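Local coordinates for protein glutathione S-transferase (Acinetobacter baumannii, PDB 4MP4) that probably catalyses the conjugation of glutathione, through its thiol, to electrophilic substrates, as members of the glutathione transferase family do, at residues V24-G27 with L28-Q32; K189-A192 with L193-Q197; Q202-L205 with A206-H209. All blocks are in the same frame, centred on the assembly; numbering follows the deposited sequence.

Interaction 1 of 3, residues V24-G27 with L28-Q32; sequences VFVG and LHEKQ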
loop_
_atom_site.group_PDB
_atom_site.type_symbol
_atom_site.label_atom_id
_atom_site.label_comp_id
_atom_site.label_asym_id
_atom_site.label_seq_id
_atom_site.Cartn_x
_atom_site.Cartn_y
_atom_site.Cartn_z
ATOM N N VAL A 24 11.294 -7.846 0.619
ATOM C CA VAL A 24 12.399 -7.044 1.151
ATOM C C VAL A 24 13.743 -7.784 1.120
ATOM O O VAL A 24 14.780 -7.196 0.792
ATOM C CB VAL A 24 12.104 -6.550 2.578
ATOM C CG1 VAL A 24 13.296 -5.785 3.143
ATOM C CG2 VAL A 24 10.845 -5.688 2.579
ATOM N N PHE A 25 13.722 -9.069 1.461
ATOM C CA PHE A 25 14.910 -9.920 1.366
ATOM C C PHE A 25 15.455 -9.876 -0.051
ATOM O O PHE A 25 16.681 -9.729 -0.251
ATOM C CB PHE A 25 14.549 -11.359 1.737
ATOM C CG PHE A 25 15.652 -12.367 1.499
ATOM C CD1 PHE A 25 15.790 -12.998 0.268
ATOM C CD2 PHE A 25 16.504 -12.734 2.527
ATOM C CE1 PHE A 25 16.795 -13.936 0.054
ATOM C CE2 PHE A 25 17.503 -13.675 2.321
ATOM C CZ PHE A 25 17.639 -14.285 1.082
ATOM N N VAL A 26 14.545 -9.998 -1.027
ATOM C CA VAL A 26 14.939 -9.967 -2.435
ATOM C C VAL A 26 15.560 -8.611 -2.781
ATOM O O VAL A 26 16.629 -8.543 -3.400
ATOM C CB VAL A 26 13.777 -10.316 -3.409
ATOM C CG1 VAL A 26 14.177 -10.030 -4.865
ATOM C CG2 VAL A 26 13.333 -11.778 -3.234
ATOM N N GLY A 27 14.906 -7.538 -2.334
ATOM C CA GLY A 27 15.410 -6.193 -2.541
ATOM C C GLY A 27 16.807 -5.959 -1.994
ATOM O O GLY A 27 17.647 -5.371 -2.660
ATOM N N LEU A 28 17.054 -6.406 -0.770
ATOM C CA LEU A 28 18.375 -6.270 -0.163
ATOM C C LEU A 28 19.444 -7.006 -0.972
ATOM O O LEU A 28 20.474 -6.433 -1.290
ATOM C CB LEU A 28 18.356 -6.761 1.284
ATOM C CG LEU A 28 17.533 -5.920 2.273
ATOM C CD1 LEU A 28 17.123 -6.749 3.503
ATOM C CD2 LEU A 28 18.341 -4.701 2.700
ATOM N N HIS A 29 19.183 -8.264 -1.321
ATOM C CA HIS A 29 20.136 -9.048 -2.098
ATOM C C HIS A 29 20.435 -8.483 -3.483
ATOM O O HIS A 29 21.580 -8.467 -3.909
ATOM C CB HIS A 29 19.698 -10.513 -2.189
ATOM C CG HIS A 29 20.109 -11.329 -1.008
ATOM N ND1 HIS A 29 21.388 -11.808 -0.846
ATOM C CD2 HIS A 29 19.416 -11.726 0.086
ATOM C CE1 HIS A 29 21.467 -12.472 0.293
ATOM N NE2 HIS A 29 20.281 -12.441 0.875
ATOM N N GLU A 30 19.410 -8.025 -4.187
ATOM C CA GLU A 30 19.618 -7.352 -5.470
ATOM C C GLU A 30 20.493 -6.085 -5.339
ATOM O O GLU A 30 21.376 -5.843 -6.158
ATOM C CB GLU A 30 18.274 -7.018 -6.108
ATOM C CG GLU A 30 17.455 -8.245 -6.533
ATOM C CD GLU A 30 17.894 -8.809 -7.872
ATOM O OE1 GLU A 30 17.649 -10.010 -8.130
ATOM O OE2 GLU A 30 18.488 -8.049 -8.673
ATOM N N LYS A 31 20.257 -5.288 -4.301
ATOM C CA LYS A 31 21.033 -4.070 -4.087
ATOM C C LYS A 31 22.399 -4.364 -3.471
ATOM O O LYS A 31 23.196 -3.455 -3.228
ATOM C CB LYS A 31 20.263 -3.094 -3.194
ATOM C CG LYS A 31 19.027 -2.486 -3.852
ATOM C CD LYS A 31 18.279 -1.581 -2.883
ATOM C CE LYS A 31 18.887 -0.197 -2.836
ATOM N NZ LYS A 31 18.833 0.366 -4.211
ATOM N N GLN A 32 22.656 -5.638 -3.215
ATOM C CA GLN A 32 23.875 -6.066 -2.539
ATOM C C GLN A 32 24.151 -5.275 -1.267
ATOM O O GLN A 32 25.252 -4.786 -1.052
ATOM C CB GLN A 32 25.070 -6.035 -3.486
ATOM C CG GLN A 32 24.911 -6.997 -4.651
ATOM C CD GLN A 32 26.171 -7.135 -5.481
ATOM O OE1 GLN A 32 26.568 -6.209 -6.185
ATOM N NE2 GLN A 32 26.810 -8.296 -5.399
#
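With CG of F25 anti to the backbone N (chi1 172°) and chi1 of H29 at -84°, the two rings converge one helical turn apart. H29 reaches one face of the phenyl group off-centre: its CD2 lies 3.4 Å from F25 CE1, and its NE2 comes within 3.2 Å of F25 CZ. The planes are inclined by 50°, so the rings meet at a slant. Two further i to i+4 pairs lie side by side, V24 CG1 on L28 CD1 at 4.0 Å and V26 CG1 on E30 CG at 4.1 Å. Beneath them run the backbone bonds of helix 19-30, such as E30 N to V26 O at 2.9 Å, and Q32 closes the helix in a Schellman motif. This is the helix of the thioredoxin-like beta-alpha-beta unit formed with strands 8-13 and 36-40. A bend at chi2 carries the E30 carboxylate to R198 and S200, while K31 NZ is gripped by E82 and the carbonyls of Y85 and T88. The chemistry implies two kinds of hold: apolar and ring packing braces the turn and, through F25, reaches W204 and L207 of helix 199-215, while E30 and K31 add ionic ties at its C-terminal end.

Interaction 2 of 3, residues K189-A192 with L193-Q197; sequences KNYA and LQQWQ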
loop_
_atom_site.group_PDB
_atom_site.type_symbol
_atom_site.label_atom_id
_atom_site.label_comp_id
_atom_site.label_asym_id
_atom_site.label_seq_id
_atom_site.Cartn_x
_atom_site.Cartn_y
_atom_site.Cartn_z
ATOM N N LYS A 189 2.902 -19.029 -16.809
ATOM C CA LYS A 189 3.718 -20.004 -16.083
ATOM C C LYS A 189 5.185 -19.808 -16.443
ATOM O O LYS A 189 6.047 -19.740 -15.567
ATOM C CB LYS A 189 3.298 -21.435 -16.399
ATOM C CG LYS A 189 2.011 -21.856 -15.705
ATOM C CD LYS A 189 1.637 -23.271 -16.079
ATOM C CE LYS A 189 0.273 -23.661 -15.556
ATOM N NZ LYS A 189 -0.109 -25.017 -16.060
ATOM N N ASN A 190 5.460 -19.704 -17.736
ATOM C CA ASN A 190 6.814 -19.434 -18.207
ATOM C C ASN A 190 7.422 -18.192 -17.548
ATOM O O ASN A 190 8.553 -18.243 -17.067
ATOM C CB ASN A 190 6.851 -19.313 -19.735
ATOM C CG ASN A 190 6.657 -20.651 -20.429
ATOM O OD1 ASN A 190 6.966 -21.713 -19.873
ATOM N ND2 ASN A 190 6.148 -20.609 -21.658
ATOM N N TYR A 191 6.660 -17.093 -17.521
ATOM C CA TYR A 191 7.087 -15.867 -16.851
ATOM C C TYR A 191 7.381 -16.108 -15.380
ATOM O O TYR A 191 8.445 -15.752 -14.877
ATOM C CB TYR A 191 6.016 -14.774 -16.952
ATOM C CG TYR A 191 6.336 -13.561 -16.093
ATOM C CD1 TYR A 191 7.337 -12.667 -16.465
ATOM C CD2 TYR A 191 5.641 -13.314 -14.914
ATOM C CE1 TYR A 191 7.640 -11.569 -15.690
ATOM C CE2 TYR A 191 5.926 -12.212 -14.133
ATOM C CZ TYR A 191 6.937 -11.340 -14.518
ATOM O OH TYR A 191 7.249 -10.241 -13.740
ATOM N N ALA A 192 6.424 -16.711 -14.690
ATOM C CA ALA A 192 6.561 -16.936 -13.259
ATOM C C ALA A 192 7.728 -17.874 -12.941
ATOM O O ALA A 192 8.506 -17.593 -12.047
ATOM C CB ALA A 192 5.268 -17.479 -12.696
ATOM N N LEU A 193 7.860 -18.974 -13.689
ATOM C CA LEU A 193 8.919 -19.948 -13.425
ATOM C C LEU A 193 10.286 -19.317 -13.586
ATOM O O LEU A 193 11.182 -19.517 -12.774
ATOM C CB LEU A 193 8.805 -21.174 -14.344
ATOM C CG LEU A 193 10.115 -21.985 -14.481
ATOM C CD1 LEU A 193 10.510 -22.729 -13.185
ATOM C CD2 LEU A 193 10.093 -22.948 -15.681
ATOM N N GLN A 194 10.438 -18.551 -14.650
ATOM C CA GLN A 194 11.682 -17.863 -14.891
ATOM C C GLN A 194 11.966 -16.870 -13.769
ATOM O O GLN A 194 13.092 -16.777 -13.281
ATOM C CB GLN A 194 11.654 -17.165 -16.247
ATOM C CG GLN A 194 12.774 -16.172 -16.399
ATOM C CD GLN A 194 12.871 -15.585 -17.792
ATOM O OE1 GLN A 194 13.700 -14.711 -18.041
ATOM N NE2 GLN A 194 12.033 -16.067 -18.710
ATOM N N GLN A 195 10.948 -16.134 -13.345
ATOM C CA GLN A 195 11.147 -15.204 -12.245
ATOM C C GLN A 195 11.599 -15.919 -10.973
ATOM O O GLN A 195 12.405 -15.395 -10.211
ATOM C CB GLN A 195 9.894 -14.356 -11.998
ATOM C CG GLN A 195 9.583 -13.398 -13.165
ATOM C CD GLN A 195 10.803 -12.574 -13.596
ATOM O OE1 GLN A 195 11.617 -12.182 -12.765
ATOM N NE2 GLN A 195 10.925 -12.313 -14.895
ATOM N N TRP A 196 11.086 -17.131 -10.771
ATOM C CA TRP A 196 11.387 -17.928 -9.583
ATOM C C TRP A 196 12.842 -18.410 -9.572
ATOM O O TRP A 196 13.381 -18.736 -8.516
ATOM C CB TRP A 196 10.418 -19.124 -9.498
ATOM C CG TRP A 196 9.927 -19.410 -8.121
ATOM C CD1 TRP A 196 10.085 -20.572 -7.415
ATOM C CD2 TRP A 196 9.197 -18.515 -7.266
ATOM N NE1 TRP A 196 9.498 -20.453 -6.172
ATOM C CE2 TRP A 196 8.940 -19.195 -6.056
ATOM C CE3 TRP A 196 8.734 -17.195 -7.402
ATOM C CZ2 TRP A 196 8.243 -18.618 -4.994
ATOM C CZ3 TRP A 196 8.031 -16.615 -6.337
ATOM C CH2 TRP A 196 7.806 -17.322 -5.152
ATOM N N GLN A 197 13.467 -18.453 -10.748
ATOM C CA GLN A 197 14.837 -18.954 -10.885
ATOM C C GLN A 197 15.849 -17.837 -10.740
ATOM O O GLN A 197 17.046 -18.073 -10.785
ATOM C CB GLN A 197 15.036 -19.660 -12.235
ATOM C CG GLN A 197 14.202 -20.917 -12.386
ATOM C CD GLN A 197 14.612 -22.014 -11.412
ATOM O OE1 GLN A 197 15.804 -22.190 -11.120
ATOM N NE2 GLN A 197 13.625 -22.763 -10.907
#
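Y191 and Q195 meet one turn apart on helix 186-196, where the glutamine chain crosses obliquely over one face of the phenol ring. The touching atom is CG of Q195, 3.8 Å from the centroid of the Y191 ring and close to its normal, a CH-pi contact displaced toward the rim. With CG anti to the carbonyl carbon (chi1 -66°), a bend at chi2 (-50°) brings the chain over the ring, which leaves Q195 NE2 3.5 Å from Y191 CE1, with the amide plane turned 42° from the ring. The same two residues are joined through the backbone, Q195 N donating to Y191 O at 3.0 Å. Around them the alpha-helical ladder continues, with L193 N to K189 O at 2.7 Å and W196 N to A192 O at 2.9 Å. The helix belongs to the all-helical C-terminal domain of the glutathione transferase fold, and its buried side faces helix 165-178. Y191 OH is hydrogen-bonded to D167 OD1 there, anchoring the far end of the ring; D167 and A171 also touch Q195. L152, L159 and L170 pack on the phenol, F158 and W163 on the glutamine. W196 leads away from this pair onto Q175, V201 and L205.

Interaction 3 of 3, residues Q202-L205 with A206-H209; sequences QKWL and ALRH. With SO4 (sulfate ion), chain D.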
loop_
_atom_site.group_PDB
_atom_site.type_symbol
_atom_site.label_atom_id
_atom_site.label_comp_id
_atom_site.label_asym_id
_atom_site.label_seq_id
_atom_site.Cartn_x
_atom_site.Cartn_y
_atom_site.Cartn_z
ATOM N N GLN A 202 15.931 -17.623 -5.458
ATOM C CA GLN A 202 16.494 -18.927 -5.158
ATOM C C GLN A 202 17.149 -18.904 -3.768
ATOM O O GLN A 202 17.055 -19.867 -3.017
ATOM C CB GLN A 202 17.483 -19.276 -6.269
ATOM C CG GLN A 202 17.521 -20.727 -6.743
ATOM C CD GLN A 202 16.169 -21.344 -7.055
ATOM O OE1 GLN A 202 15.921 -22.481 -6.671
ATOM N NE2 GLN A 202 15.302 -20.617 -7.757
ATOM N N LYS A 203 17.768 -17.784 -3.402
ATOM C CA LYS A 203 18.425 -17.676 -2.086
ATOM C C LYS A 203 17.421 -17.661 -0.925
ATOM O O LYS A 203 17.697 -18.221 0.134
ATOM C CB LYS A 203 19.384 -16.473 -2.020
ATOM C CG LYS A 203 20.765 -16.770 -2.610
ATOM C CD LYS A 203 21.601 -15.515 -2.924
ATOM C CE LYS A 203 22.319 -14.953 -1.698
ATOM N NZ LYS A 203 23.276 -15.911 -1.038
ATOM N N TRP A 204 16.271 -17.019 -1.139
ATOM C CA TRP A 204 15.140 -17.114 -0.215
ATOM C C TRP A 204 14.697 -18.570 -0.009
ATOM O O TRP A 204 14.591 -19.036 1.132
ATOM C CB TRP A 204 13.945 -16.277 -0.718
ATOM C CG TRP A 204 12.744 -16.236 0.223
ATOM C CD1 TRP A 204 11.528 -16.830 0.032
ATOM C CD2 TRP A 204 12.652 -15.552 1.484
ATOM N NE1 TRP A 204 10.684 -16.551 1.081
ATOM C CE2 TRP A 204 11.348 -15.771 1.993
ATOM C CE3 TRP A 204 13.546 -14.772 2.234
ATOM C CZ2 TRP A 204 10.911 -15.248 3.213
ATOM C CZ3 TRP A 204 13.117 -14.253 3.455
ATOM C CH2 TRP A 204 11.805 -14.493 3.931
ATOM N N LEU A 205 14.446 -19.276 -1.111
ATOM C CA LEU A 205 13.919 -20.640 -1.060
ATOM C C LEU A 205 14.835 -21.605 -0.315
ATOM O O LEU A 205 14.369 -22.502 0.383
ATOM C CB LEU A 205 13.622 -21.161 -2.467
ATOM C CG LEU A 205 12.749 -20.213 -3.297
ATOM C CD1 LEU A 205 12.427 -20.828 -4.643
ATOM C CD2 LEU A 205 11.471 -19.853 -2.552
ATOM N N ALA A 206 16.138 -21.408 -0.448
ATOM C CA ALA A 206 17.099 -22.257 0.256
ATOM C C ALA A 206 17.129 -21.877 1.736
ATOM O O ALA A 206 17.209 -22.750 2.613
ATOM C CB ALA A 206 18.483 -22.115 -0.360
ATOM N N LEU A 207 17.055 -20.569 1.996
ATOM C CA LEU A 207 17.159 -20.032 3.351
ATOM C C LEU A 207 16.028 -20.571 4.196
ATOM O O LEU A 207 16.232 -20.937 5.339
ATOM C CB LEU A 207 17.154 -18.494 3.358
ATOM C CG LEU A 207 17.071 -17.805 4.729
ATOM C CD1 LEU A 207 18.291 -18.073 5.558
ATOM C CD2 LEU A 207 16.862 -16.298 4.599
ATOM N N ARG A 208 14.843 -20.658 3.612
ATOM C CA ARG A 208 13.691 -21.188 4.333
ATOM C C ARG A 208 13.982 -22.544 4.980
ATOM O O ARG A 208 13.718 -22.723 6.159
ATOM C CB ARG A 208 12.480 -21.294 3.425
ATOM C CG ARG A 208 11.935 -19.978 2.919
ATOM C CD ARG A 208 10.461 -20.133 2.572
ATOM N NE ARG A 208 10.099 -21.548 2.489
ATOM C CZ ARG A 208 9.188 -22.145 3.249
ATOM N NH1 ARG A 208 8.505 -21.453 4.143
ATOM N NH2 ARG A 208 8.949 -23.439 3.100
ATOM N N HIS A 209 14.541 -23.480 4.214
ATOM C CA HIS A 209 14.805 -24.823 4.722
ATOM C C HIS A 209 15.943 -24.853 5.748
ATOM O O HIS A 209 15.833 -25.507 6.790
ATOM C CB HIS A 209 15.073 -25.801 3.559
ATOM C CG HIS A 209 13.982 -25.820 2.535
ATOM N ND1 HIS A 209 12.739 -26.381 2.769
ATOM C CD2 HIS A 209 13.923 -25.319 1.272
ATOM C CE1 HIS A 209 11.975 -26.242 1.703
ATOM N NE2 HIS A 209 12.672 -25.592 0.781
HETATM S S SO4 D . 10.636 -25.631 -2.027
HETATM O O1 SO4 D . 12.035 -25.226 -2.044
HETATM O O2 SO4 D . 9.826 -24.509 -2.528
HETATM O O3 SO4 D . 10.200 -25.926 -0.656
HETATM O O4 SO4 D . 10.498 -26.855 -2.829
HETATM O O HOH W 1 11.557 -22.943 0.339
#
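At the seam between the two domains of the glutathione transferase fold, helix 199-215 carries W204 and R208 one turn apart, with a bound sulfate reached by H209 and, through a water, linked to R208. CG of W204 stands anti to the backbone N (chi1 -176°), which swings the indole forward along the helix, toward the next turn and under the R208 chain. R208 passes over one face of the indole: its CG lies 4.3 Å from the centroid of the five-membered ring, nearly above it, and its CD is 3.9 Å from W204 NE1. It is thus the aliphatic part of the arginine that covers the ring. L207 adds an apolar touch, its CD2 4.3 Å from W204 CE3.

The polar end follows a different path. An almost eclipsed chi3 (-15°) turns R208 NE toward a water, which lies in the guanidinium plane at its edge and accepts from NE at 2.9 Å. That water donates to L205 O at 2.8 Å and, weakly, to sulfate O1. H209 CD2 lies 3.0 Å from the same L205 O, which places the imidazole beside that carbonyl. H209 presents the edge of its imidazole to the anion, with the sulfur near the ring plane; NE2 donates to sulfate O1 at 2.9 Å in a fairly straight bond (164°), and to O3 only weakly. The sulfate, probably from the crystallisation liquor, could favour a protonated imidazole.

Around W204 gather F16, F22 and F25, with F22 meeting it edge-to-face, while F125 covers L205 and R208. An aromatic cluster of this kind, built from helix 19-30, the loop before it (F16) and helix 199-215, joins the two halves of this two-domain glutathione transferase fold.

In the fold
Each contact lies within its own helix, pairing a flat side chain with a partner four residues on, yet their surroundings differ. Interaction 1 is buried in the thioredoxin-like domain; interactions 2 and 3 are partly buried and belong to the C-terminal domain, on consecutive helices. Interactions 1 and 3 meet directly across the domain interface: F25 CG lies 3.3 Å from W204 CE3, and L207 and K203 also reach the first contact. Interaction 2 stays about 8 Å from interaction 1 at the nearest atoms, but touches interaction 3 where W196 meets L205 and Q202. Interaction 1 pairs rings and ends in salt bridges; CH-pi packing serves the others, and interaction 3 adds a water and an anion.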